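Local coordinates for putative extracellular solute-binding protein (Bordetella bronchiseptica, PDB 4P56) that probably captures small aromatic hydroxy acids such as mandelate in the periplasm and hands them to a TRAP-type transport system, at residues L29-W34 against V85-V90; G137-G142 against V240-D245; E51-A56 against D256-L261. All blocks are in the same frame, centred on the assembly; numbering follows the deposited sequence.

Contact 1: residues L29-W34 against V85-V90; sequences LTLSSW and VDVTFV
Leu29 opens the contact by laying CD2 across the base of the Asp86 side chain, the two crossing at about a right angle. The segments belong to the alpha/beta domain of a TRAP solute-binding protein that contributes Trp34 to the mandelate pocket; strands 29-31 and 87-90 run at 32° to each other, in the same general direction, and share a single backbone bridge, Leu31 with Val87. Thr30 carries most of the polar grip. Its N donates to Asp86 OD2 at 2.9 Å, on the lone pair away from the other carboxylate oxygen, its O receives Val87 N at 2.9 Å, and its OG1 accepts Asp86 N at 3.2 Å. Leu31 brings CD1 to Val87 O, 3.3 Å away, and beside Val87 CG1. At Ser32 the backbone serves both ways: N gives to Val87 O, while O receives Thr88 OG1 at 2.8 Å; its own hydroxyl is engaged with His76 and Val70. Ser33 OG, bonded to Leu35 O, lies in plane at the edge of the Phe89 ring. With CG wedged between the backbone N and carbonyl carbon (chi1 43°), Trp34 swings its indole back over Phe89, whose CE2 sits 3.2 Å above the indole plane; the five-membered ring of the indole and the Phe89 ring are inclined at 34°, an oblique pairing. In the plane of that indole, NE1 donates to Phe89 O at 2.9 Å.

Contact 2: residues G137-G142 against V240-D245; sequences GVRLLG and VIINRD
Arg139 and Ile242 exchange two backbone hydrogen bonds, N to O and O to N, both 2.9 Å long, which defines them as an antiparallel hydrogen-bonded pair. Their side chains lie side by side and point the same way, Arg139 CB meeting Ile242 CG2 at 3.6 Å. That same methyl also receives Leu141, whose CG and both terminal methyls gather round it. It is put there by an Ile242 chi1 of -175°, which sends CG1 anti to the backbone N and leaves CG2 between N and the carbonyl carbon. One residue on, Leu140 faces Ile241 as a non-hydrogen-bonded pair; one residue back from Arg139, Val138 CG2 packs on Ile241 CG2 at 3.8 Å. Beyond Leu140 the register slips by one residue: Val240 O takes Leu141 N at 2.8 Å and Gly142 N weakly, while Val240 N donates to Gly142 O. Two residues opposite one make this a classic beta bulge, set in the three-stranded antiparallel sheet whose central strand, 237-242, separates 139-145 from 87-91. At the other end, Arg244 in the first turn of helix 244-248 stretches back until its guanidinium face lies against the backbone of Gly137 and Val138, with Val138 N 3.9 Å above its centre. One water bridges Gly137 O to Arg244 N; a second accepts from Arg244 NH2 in the guanidinium plane. Farther out, Phe247 makes a cation-pi contact with Arg139, and Asn243 occupies the N-cap of the helix, its OD1 accepting from Ala246 N and its ND2 donating to Val80 O.

Contact 3: residues E51-A56 against D256-L261; sequences EEIRKA and DTLVRL
Ile53 and Leu258 meet through their ends, CD1 to CD1 at 3.6 Å, and this is the tightest of the apolar touches that join the two segments. Leu261 adds a second apolar patch: with CG anti to the carbonyl carbon (chi1 -71°) and the chain extended at chi2, its CD1 reaches the backbone of the opposite helix, 3.8 Å from Ile53 CA, and lies 3.9 Å from Ala56 CB. The Ala56 methyl also meets Thr257 CG2 at 3.7 Å. No direct hydrogen bond crosses between the segments, so the evidence is for side-chain packing of two helices, the end of 40-56 against the end of 252-260. The closest of the backbone pairs is Ile53 with Leu258, their CA atoms 6.6 Å apart. Among polar groups, Glu52 OE1 touches Leu261 CD2 while hydrogen-bonding to His265. A water bonded to Thr257 OG1 at 2.7 Å donates weakly to Ala56 O, a weak water link between the segments beside the apolar contacts; the Thr257 hydroxyl is also hydrogen-bonded to Gln253 O. No salt bridge crosses between the segments; each helix pairs charges of its own, Asp256 with Lys252 in one, while in the other Arg54 grips Glu51 side-on, NH2 to OE1 and NE to OE2, both bonds close to the guanidinium plane. Leu261 O accepts from Trp49 NE1, a further tie from the residue just past helix 252-260 to helix 40-56.

Overall arrangement
Contacts 1 and 2 are buried and meet in one antiparallel sheet, which contact 1 enters through strand 87-91 alone; its other strand, 28-31, pairs in parallel with 62-65. Thr88 O with Ile241 N and Asp86 O with Asn243 N, both probable hydrogen bonds, join them directly. Contact 3 is only partly buried, its centre about 23 Å from the centre of the chain, against about 16 and 17 Å for the centres of the others. It touches contact 2 through packing alone and stays clear of contact 1. Contact 2 is held by a ladder of backbone bonds, contact 1 mixes backbone and side-chain bonds, and methyl packing with one water joins the helices. Contact 1 alone supplies a ligand-pocket residue.

Contact 1: residues L29-W34 against V85-V90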
loop_
_atom_site.group_PDB
_atom_site.type_symbol
_atom_site.label_atom_id
_atom_site.label_comp_id
_atom_site.label_asym_id
_atom_site.label_seq_id
_atom_site.Cartn_x
_atom_site.Cartn_y
_atom_site.Cartn_z
ATOM N N LEU A 29 21.396 1.910 -11.208
ATOM C CA LEU A 29 20.397 0.914 -10.944
ATOM C C LEU A 29 19.158 1.212 -11.771
ATOM O O LEU A 29 18.583 2.309 -11.674
ATOM C CB LEU A 29 20.073 0.928 -9.462
ATOM C CG LEU A 29 21.238 0.534 -8.542
ATOM C CD1 LEU A 29 20.904 0.897 -7.081
ATOM C CD2 LEU A 29 21.546 -0.951 -8.660
ATOM N N THR A 30 18.702 0.261 -12.559
ATOM C CA THR A 30 17.489 0.521 -13.300
ATOM C C THR A 30 16.282 0.304 -12.376
ATOM O O THR A 30 16.292 -0.586 -11.511
ATOM C CB THR A 30 17.370 -0.364 -14.551
ATOM O OG1 THR A 30 17.500 -1.753 -14.198
ATOM C CG2 THR A 30 18.464 0.005 -15.559
ATOM N N LEU A 31 15.255 1.121 -12.590
ATOM C CA LEU A 31 14.028 1.131 -11.822
ATOM C C LEU A 31 12.838 1.017 -12.778
ATOM O O LEU A 31 12.726 1.801 -13.704
ATOM C CB LEU A 31 13.945 2.445 -11.042
ATOM C CG LEU A 31 12.592 2.784 -10.448
ATOM C CD1 LEU A 31 12.189 1.797 -9.349
ATOM C CD2 LEU A 31 12.653 4.227 -9.908
ATOM N N SER A 32 11.959 0.037 -12.580
ATOM C CA SER A 32 10.717 -0.011 -13.341
ATOM C C SER A 32 9.548 0.374 -12.448
ATOM O O SER A 32 9.469 -0.069 -11.310
ATOM C CB SER A 32 10.444 -1.404 -13.926
ATOM O OG SER A 32 9.293 -1.401 -14.767
ATOM N N SER A 33 8.643 1.184 -12.984
ATOM C CA SER A 33 7.417 1.551 -12.279
ATOM C C SER A 33 6.154 1.169 -13.054
ATOM O O SER A 33 6.078 1.366 -14.279
ATOM C CB SER A 33 7.401 3.053 -12.067
ATOM O OG SER A 33 6.118 3.448 -11.649
ATOM N N TRP A 34 5.169 0.631 -12.346
ATOM C CA TRP A 34 3.897 0.274 -12.965
ATOM C C TRP A 34 2.852 1.361 -12.686
ATOM O O TRP A 34 1.683 1.201 -13.007
ATOM C CB TRP A 34 3.415 -1.102 -12.494
ATOM C CG TRP A 34 3.562 -1.400 -11.006
ATOM C CD1 TRP A 34 4.658 -1.913 -10.384
ATOM C CD2 TRP A 34 2.582 -1.193 -9.966
ATOM N NE1 TRP A 34 4.429 -2.055 -9.040
ATOM C CE2 TRP A 34 3.157 -1.622 -8.760
ATOM C CE3 TRP A 34 1.280 -0.685 -9.950
ATOM C CZ2 TRP A 34 2.481 -1.553 -7.531
ATOM C CZ3 TRP A 34 0.606 -0.621 -8.734
ATOM C CH2 TRP A 34 1.209 -1.042 -7.545
ATOM N N VAL A 85 15.341 -5.974 -14.105
ATOM C CA VAL A 85 15.558 -4.611 -13.601
ATOM C C VAL A 85 16.129 -4.723 -12.216
ATOM O O VAL A 85 16.024 -5.781 -11.579
ATOM C CB VAL A 85 14.248 -3.762 -13.533
ATOM C CG1 VAL A 85 13.657 -3.605 -14.931
ATOM C CG2 VAL A 85 13.236 -4.378 -12.571
ATOM N N ASP A 86 16.732 -3.639 -11.726
ATOM C CA ASP A 86 17.459 -3.702 -10.475
ATOM C C ASP A 86 16.572 -3.406 -9.253
ATOM O O ASP A 86 16.761 -4.022 -8.206
ATOM C CB ASP A 86 18.624 -2.714 -10.473
ATOM C CG ASP A 86 19.736 -3.106 -11.442
ATOM O OD1 ASP A 86 20.136 -4.292 -11.443
ATOM O OD2 ASP A 86 20.192 -2.227 -12.213
ATOM N N VAL A 87 15.634 -2.475 -9.402
ATOM C CA VAL A 87 14.836 -1.975 -8.293
ATOM C C VAL A 87 13.383 -1.789 -8.709
ATOM O O VAL A 87 13.091 -1.386 -9.828
ATOM C CB VAL A 87 15.385 -0.609 -7.803
ATOM C CG1 VAL A 87 14.510 -0.000 -6.711
ATOM C CG2 VAL A 87 16.859 -0.780 -7.347
ATOM N N THR A 88 12.465 -2.112 -7.811
ATOM C CA THR A 88 11.092 -1.742 -8.038
ATOM C C THR A 88 10.320 -1.664 -6.736
ATOM O O THR A 88 10.880 -1.880 -5.675
ATOM C CB THR A 88 10.376 -2.735 -8.974
ATOM O OG1 THR A 88 9.208 -2.107 -9.477
ATOM C CG2 THR A 88 9.990 -3.982 -8.225
ATOM N N PHE A 89 9.029 -1.354 -6.853
ATOM C CA PHE A 89 8.093 -1.490 -5.728
ATOM C C PHE A 89 6.991 -2.472 -6.097
ATOM O O PHE A 89 6.605 -2.576 -7.269
ATOM C CB PHE A 89 7.485 -0.143 -5.351
ATOM C CG PHE A 89 6.762 0.524 -6.478
ATOM C CD1 PHE A 89 7.452 1.220 -7.455
ATOM C CD2 PHE A 89 5.386 0.451 -6.562
ATOM C CE1 PHE A 89 6.785 1.834 -8.520
ATOM C CE2 PHE A 89 4.706 1.071 -7.630
ATOM C CZ PHE A 89 5.398 1.764 -8.585
ATOM N N VAL A 90 6.502 -3.212 -5.107
ATOM C CA VAL A 90 5.472 -4.209 -5.367
ATOM C C VAL A 90 4.402 -4.063 -4.315
ATOM O O VAL A 90 4.707 -3.734 -3.174
ATOM C CB VAL A 90 6.041 -5.656 -5.312
ATOM C CG1 VAL A 90 7.022 -5.902 -6.440
ATOM C CG2 VAL A 90 6.693 -5.936 -3.966
#

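Contact 2: residues G137-G142 against V240-D245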
loop_
_atom_site.group_PDB
_atom_site.type_symbol
_atom_site.label_atom_id
_atom_site.label_comp_id
_atom_site.label_asym_id
_atom_site.label_seq_id
_atom_site.Cartn_x
_atom_site.Cartn_y
_atom_site.Cartn_z
ATOM N N GLY A 137 14.431 -14.278 -2.352
ATOM C CA GLY A 137 15.042 -14.178 -3.667
ATOM C C GLY A 137 15.405 -12.764 -4.104
ATOM O O GLY A 137 16.054 -12.590 -5.131
ATOM N N VAL A 138 14.993 -11.761 -3.334
ATOM C CA VAL A 138 15.394 -10.368 -3.577
ATOM C C VAL A 138 15.824 -9.753 -2.235
ATOM O O VAL A 138 15.591 -10.340 -1.158
ATOM C CB VAL A 138 14.256 -9.504 -4.165
ATOM C CG1 VAL A 138 13.740 -10.102 -5.505
ATOM C CG2 VAL A 138 13.109 -9.365 -3.167
ATOM N N ARG A 139 16.478 -8.599 -2.270
ATOM C CA ARG A 139 16.764 -7.904 -1.019
ATOM C C ARG A 139 15.648 -6.949 -0.730
ATOM O O ARG A 139 15.271 -6.148 -1.579
ATOM C CB ARG A 139 18.091 -7.157 -1.042
ATOM C CG ARG A 139 18.255 -6.256 0.177
ATOM C CD ARG A 139 19.570 -5.488 0.177
ATOM N NE ARG A 139 20.649 -6.345 0.652
ATOM C CZ ARG A 139 21.038 -6.456 1.918
ATOM N NH1 ARG A 139 20.477 -5.731 2.882
ATOM N NH2 ARG A 139 22.025 -7.288 2.215
ATOM N N LEU A 140 15.067 -7.073 0.463
ATOM C CA LEU A 140 14.011 -6.164 0.892
ATOM C C LEU A 140 14.658 -4.916 1.483
ATOM O O LEU A 140 15.346 -4.984 2.487
ATOM C CB LEU A 140 13.128 -6.834 1.948
ATOM C CG LEU A 140 12.002 -5.999 2.561
ATOM C CD1 LEU A 140 10.999 -5.527 1.519
ATOM C CD2 LEU A 140 11.300 -6.771 3.685
ATOM N N LEU A 141 14.424 -3.773 0.864
ATOM C CA LEU A 141 14.997 -2.522 1.368
ATOM C C LEU A 141 14.048 -1.867 2.397
ATOM O O LEU A 141 14.491 -1.331 3.408
ATOM C CB LEU A 141 15.291 -1.560 0.222
ATOM C CG LEU A 141 16.421 -1.958 -0.711
ATOM C CD1 LEU A 141 16.519 -0.965 -1.868
ATOM C CD2 LEU A 141 17.810 -2.060 0.020
ATOM N N GLY A 142 12.747 -1.916 2.149
ATOM C CA GLY A 142 11.814 -1.236 3.032
ATOM C C GLY A 142 10.374 -1.495 2.648
ATOM O O GLY A 142 10.116 -2.073 1.597
ATOM N N VAL A 240 9.781 -2.016 -1.214
ATOM C CA VAL A 240 10.808 -1.631 -2.170
ATOM C C VAL A 240 11.937 -2.701 -2.113
ATOM O O VAL A 240 12.468 -3.014 -1.036
ATOM C CB VAL A 240 11.341 -0.234 -1.857
ATOM C CG1 VAL A 240 12.508 0.097 -2.783
ATOM C CG2 VAL A 240 10.232 0.784 -2.012
ATOM N N ILE A 241 12.282 -3.254 -3.272
ATOM C CA ILE A 241 13.176 -4.389 -3.376
ATOM C C ILE A 241 14.311 -4.125 -4.380
ATOM O O ILE A 241 14.177 -3.295 -5.290
ATOM C CB ILE A 241 12.396 -5.684 -3.767
ATOM C CG1 ILE A 241 11.624 -5.492 -5.053
ATOM C CG2 ILE A 241 11.347 -6.060 -2.672
ATOM C CD1 ILE A 241 11.051 -6.757 -5.636
ATOM N N ILE A 242 15.435 -4.822 -4.184
ATOM C CA ILE A 242 16.562 -4.726 -5.094
ATOM C C ILE A 242 17.134 -6.094 -5.383
ATOM O O ILE A 242 17.148 -7.002 -4.543
ATOM C CB ILE A 242 17.652 -3.740 -4.553
ATOM C CG1 ILE A 242 18.753 -3.557 -5.585
ATOM C CG2 ILE A 242 18.211 -4.230 -3.215
ATOM C CD1 ILE A 242 19.673 -2.347 -5.288
ATOM N N ASN A 243 17.557 -6.259 -6.622
ATOM C CA ASN A 243 18.154 -7.496 -7.044
ATOM C C ASN A 243 19.432 -7.720 -6.220
ATOM O O ASN A 243 20.212 -6.776 -5.993
ATOM C CB ASN A 243 18.507 -7.384 -8.521
ATOM C CG ASN A 243 19.309 -8.580 -9.008
ATOM O OD1 ASN A 243 20.527 -8.557 -8.941
ATOM N ND2 ASN A 243 18.628 -9.627 -9.454
ATOM N N ARG A 244 19.650 -8.951 -5.761
ATOM C CA ARG A 244 20.760 -9.209 -4.840
ATOM C C ARG A 244 22.124 -9.067 -5.496
ATOM O O ARG A 244 23.089 -8.636 -4.867
ATOM C CB ARG A 244 20.631 -10.612 -4.215
ATOM C CG ARG A 244 19.509 -10.684 -3.221
ATOM C CD ARG A 244 19.376 -12.097 -2.645
ATOM N NE ARG A 244 18.500 -12.043 -1.488
ATOM C CZ ARG A 244 17.901 -13.098 -0.952
ATOM N NH1 ARG A 244 18.087 -14.308 -1.467
ATOM N NH2 ARG A 244 17.098 -12.926 0.089
ATOM N N ASP A 245 22.221 -9.465 -6.752
ATOM C CA ASP A 245 23.487 -9.330 -7.481
ATOM C C ASP A 245 23.852 -7.852 -7.687
ATOM O O ASP A 245 25.012 -7.454 -7.522
ATOM C CB ASP A 245 23.391 -10.073 -8.804
ATOM C CG ASP A 245 23.365 -11.591 -8.608
ATOM O OD1 ASP A 245 23.938 -12.041 -7.594
ATOM O OD2 ASP A 245 22.775 -12.322 -9.441
HETATM O O HOH W 1 17.736 -10.878 -6.599
HETATM O O HOH W 2 15.664 -15.304 0.705
#

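Contact 3: residues E51-A56 against D256-L261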
loop_
_atom_site.group_PDB
_atom_site.type_symbol
_atom_site.label_atom_id
_atom_site.label_comp_id
_atom_site.label_asym_id
_atom_site.label_seq_id
_atom_site.Cartn_x
_atom_site.Cartn_y
_atom_site.Cartn_z
ATOM N N GLU A 51 17.576 10.776 -5.662
ATOM C CA GLU A 51 18.468 11.929 -5.532
ATOM C C GLU A 51 19.271 11.842 -4.214
ATOM O O GLU A 51 20.470 12.201 -4.162
ATOM C CB GLU A 51 17.637 13.201 -5.610
ATOM C CG GLU A 51 17.317 13.555 -7.050
ATOM C CD GLU A 51 18.564 14.028 -7.757
ATOM O OE1 GLU A 51 18.985 15.166 -7.470
ATOM O OE2 GLU A 51 19.149 13.257 -8.557
ATOM N N GLU A 52 18.616 11.365 -3.154
ATOM C CA GLU A 52 19.295 11.227 -1.865
ATOM C C GLU A 52 20.422 10.213 -1.990
ATOM O O GLU A 52 21.488 10.443 -1.466
ATOM C CB GLU A 52 18.330 10.820 -0.726
ATOM C CG GLU A 52 17.341 11.913 -0.288
ATOM C CD GLU A 52 16.553 11.553 0.988
ATOM O OE1 GLU A 52 17.065 10.804 1.833
ATOM O OE2 GLU A 52 15.413 12.028 1.154
ATOM N N ILE A 53 20.163 9.080 -2.657
ATOM C CA ILE A 53 21.170 8.058 -2.884
ATOM C C ILE A 53 22.360 8.575 -3.736
ATOM O O ILE A 53 23.551 8.351 -3.417
ATOM C CB ILE A 53 20.544 6.829 -3.596
ATOM C CG1 ILE A 53 19.478 6.164 -2.719
ATOM C CG2 ILE A 53 21.613 5.844 -3.915
ATOM C CD1 ILE A 53 18.563 5.210 -3.513
ATOM N N ARG A 54 22.048 9.276 -4.814
ATOM C CA ARG A 54 23.087 9.877 -5.652
ATOM C C ARG A 54 23.966 10.791 -4.826
ATOM O O ARG A 54 25.201 10.676 -4.811
ATOM C CB ARG A 54 22.466 10.668 -6.811
ATOM C CG ARG A 54 23.489 11.298 -7.752
ATOM C CD ARG A 54 22.786 12.018 -8.900
ATOM N NE ARG A 54 22.010 13.128 -8.375
ATOM C CZ ARG A 54 22.561 14.280 -7.995
ATOM N NH1 ARG A 54 23.873 14.445 -8.078
ATOM N NH2 ARG A 54 21.810 15.277 -7.533
ATOM N N LYS A 55 23.345 11.735 -4.130
ATOM C CA LYS A 55 24.130 12.692 -3.373
ATOM C C LYS A 55 24.959 12.049 -2.256
ATOM O O LYS A 55 26.085 12.456 -2.023
ATOM C CB LYS A 55 23.229 13.771 -2.791
ATOM C CG LYS A 55 22.541 14.613 -3.856
ATOM C CD LYS A 55 21.474 15.526 -3.227
ATOM C CE LYS A 55 20.493 16.065 -4.293
ATOM N NZ LYS A 55 19.343 16.842 -3.701
ATOM N N ALA A 56 24.390 11.072 -1.554
ATOM C CA ALA A 56 25.077 10.426 -0.441
ATOM C C ALA A 56 26.202 9.457 -0.857
ATOM O O ALA A 56 26.968 9.015 -0.001
ATOM C CB ALA A 56 24.061 9.694 0.433
ATOM N N ASP A 256 26.011 0.043 2.797
ATOM C CA ASP A 256 25.600 0.560 4.111
ATOM C C ASP A 256 24.788 1.839 3.968
ATOM O O ASP A 256 23.767 2.011 4.638
ATOM C CB ASP A 256 26.815 0.851 4.982
ATOM C CG ASP A 256 27.455 -0.399 5.535
ATOM O OD1 ASP A 256 26.865 -1.498 5.411
ATOM O OD2 ASP A 256 28.562 -0.265 6.106
ATOM N N THR A 257 25.235 2.716 3.081
ATOM C CA THR A 257 24.510 3.957 2.803
ATOM C C THR A 257 23.111 3.694 2.237
ATOM O O THR A 257 22.131 4.259 2.716
ATOM C CB THR A 257 25.322 4.884 1.847
ATOM O OG1 THR A 257 26.496 5.296 2.524
ATOM C CG2 THR A 257 24.519 6.118 1.441
ATOM N N LEU A 258 23.010 2.818 1.241
ATOM C CA LEU A 258 21.721 2.527 0.655
ATOM C C LEU A 258 20.776 1.968 1.720
ATOM O O LEU A 258 19.609 2.351 1.809
ATOM C CB LEU A 258 21.846 1.548 -0.509
ATOM C CG LEU A 258 20.515 1.138 -1.155
ATOM C CD1 LEU A 258 19.751 2.350 -1.629
ATOM C CD2 LEU A 258 20.741 0.162 -2.300
ATOM N N VAL A 259 21.291 1.061 2.544
ATOM C CA VAL A 259 20.501 0.535 3.643
ATOM C C VAL A 259 20.075 1.625 4.640
ATOM O O VAL A 259 18.933 1.643 5.091
ATOM C CB VAL A 259 21.239 -0.616 4.334
ATOM C CG1 VAL A 259 20.478 -1.109 5.577
ATOM C CG2 VAL A 259 21.409 -1.746 3.352
ATOM N N ARG A 260 20.976 2.544 4.966
ATOM C CA ARG A 260 20.655 3.630 5.904
ATOM C C ARG A 260 19.564 4.561 5.352
ATOM O O ARG A 260 18.762 5.130 6.103
ATOM C CB ARG A 260 21.938 4.387 6.184
ATOM C CG ARG A 260 21.854 5.586 7.069
ATOM C CD ARG A 260 23.292 5.989 7.481
ATOM N NE ARG A 260 24.064 6.555 6.373
ATOM C CZ ARG A 260 25.172 6.026 5.837
ATOM N NH1 ARG A 260 25.692 4.884 6.275
ATOM N NH2 ARG A 260 25.769 6.651 4.831
ATOM N N LEU A 261 19.540 4.703 4.035
ATOM C CA LEU A 261 18.544 5.523 3.350
ATOM C C LEU A 261 17.274 4.720 3.074
ATOM O O LEU A 261 16.301 5.234 2.535
ATOM C CB LEU A 261 19.118 6.054 2.039
ATOM C CG LEU A 261 20.186 7.135 2.215
ATOM C CD1 LEU A 261 20.823 7.515 0.880
ATOM C CD2 LEU A 261 19.592 8.391 2.924
HETATM O O HOH W 3 28.397 6.064 0.795
#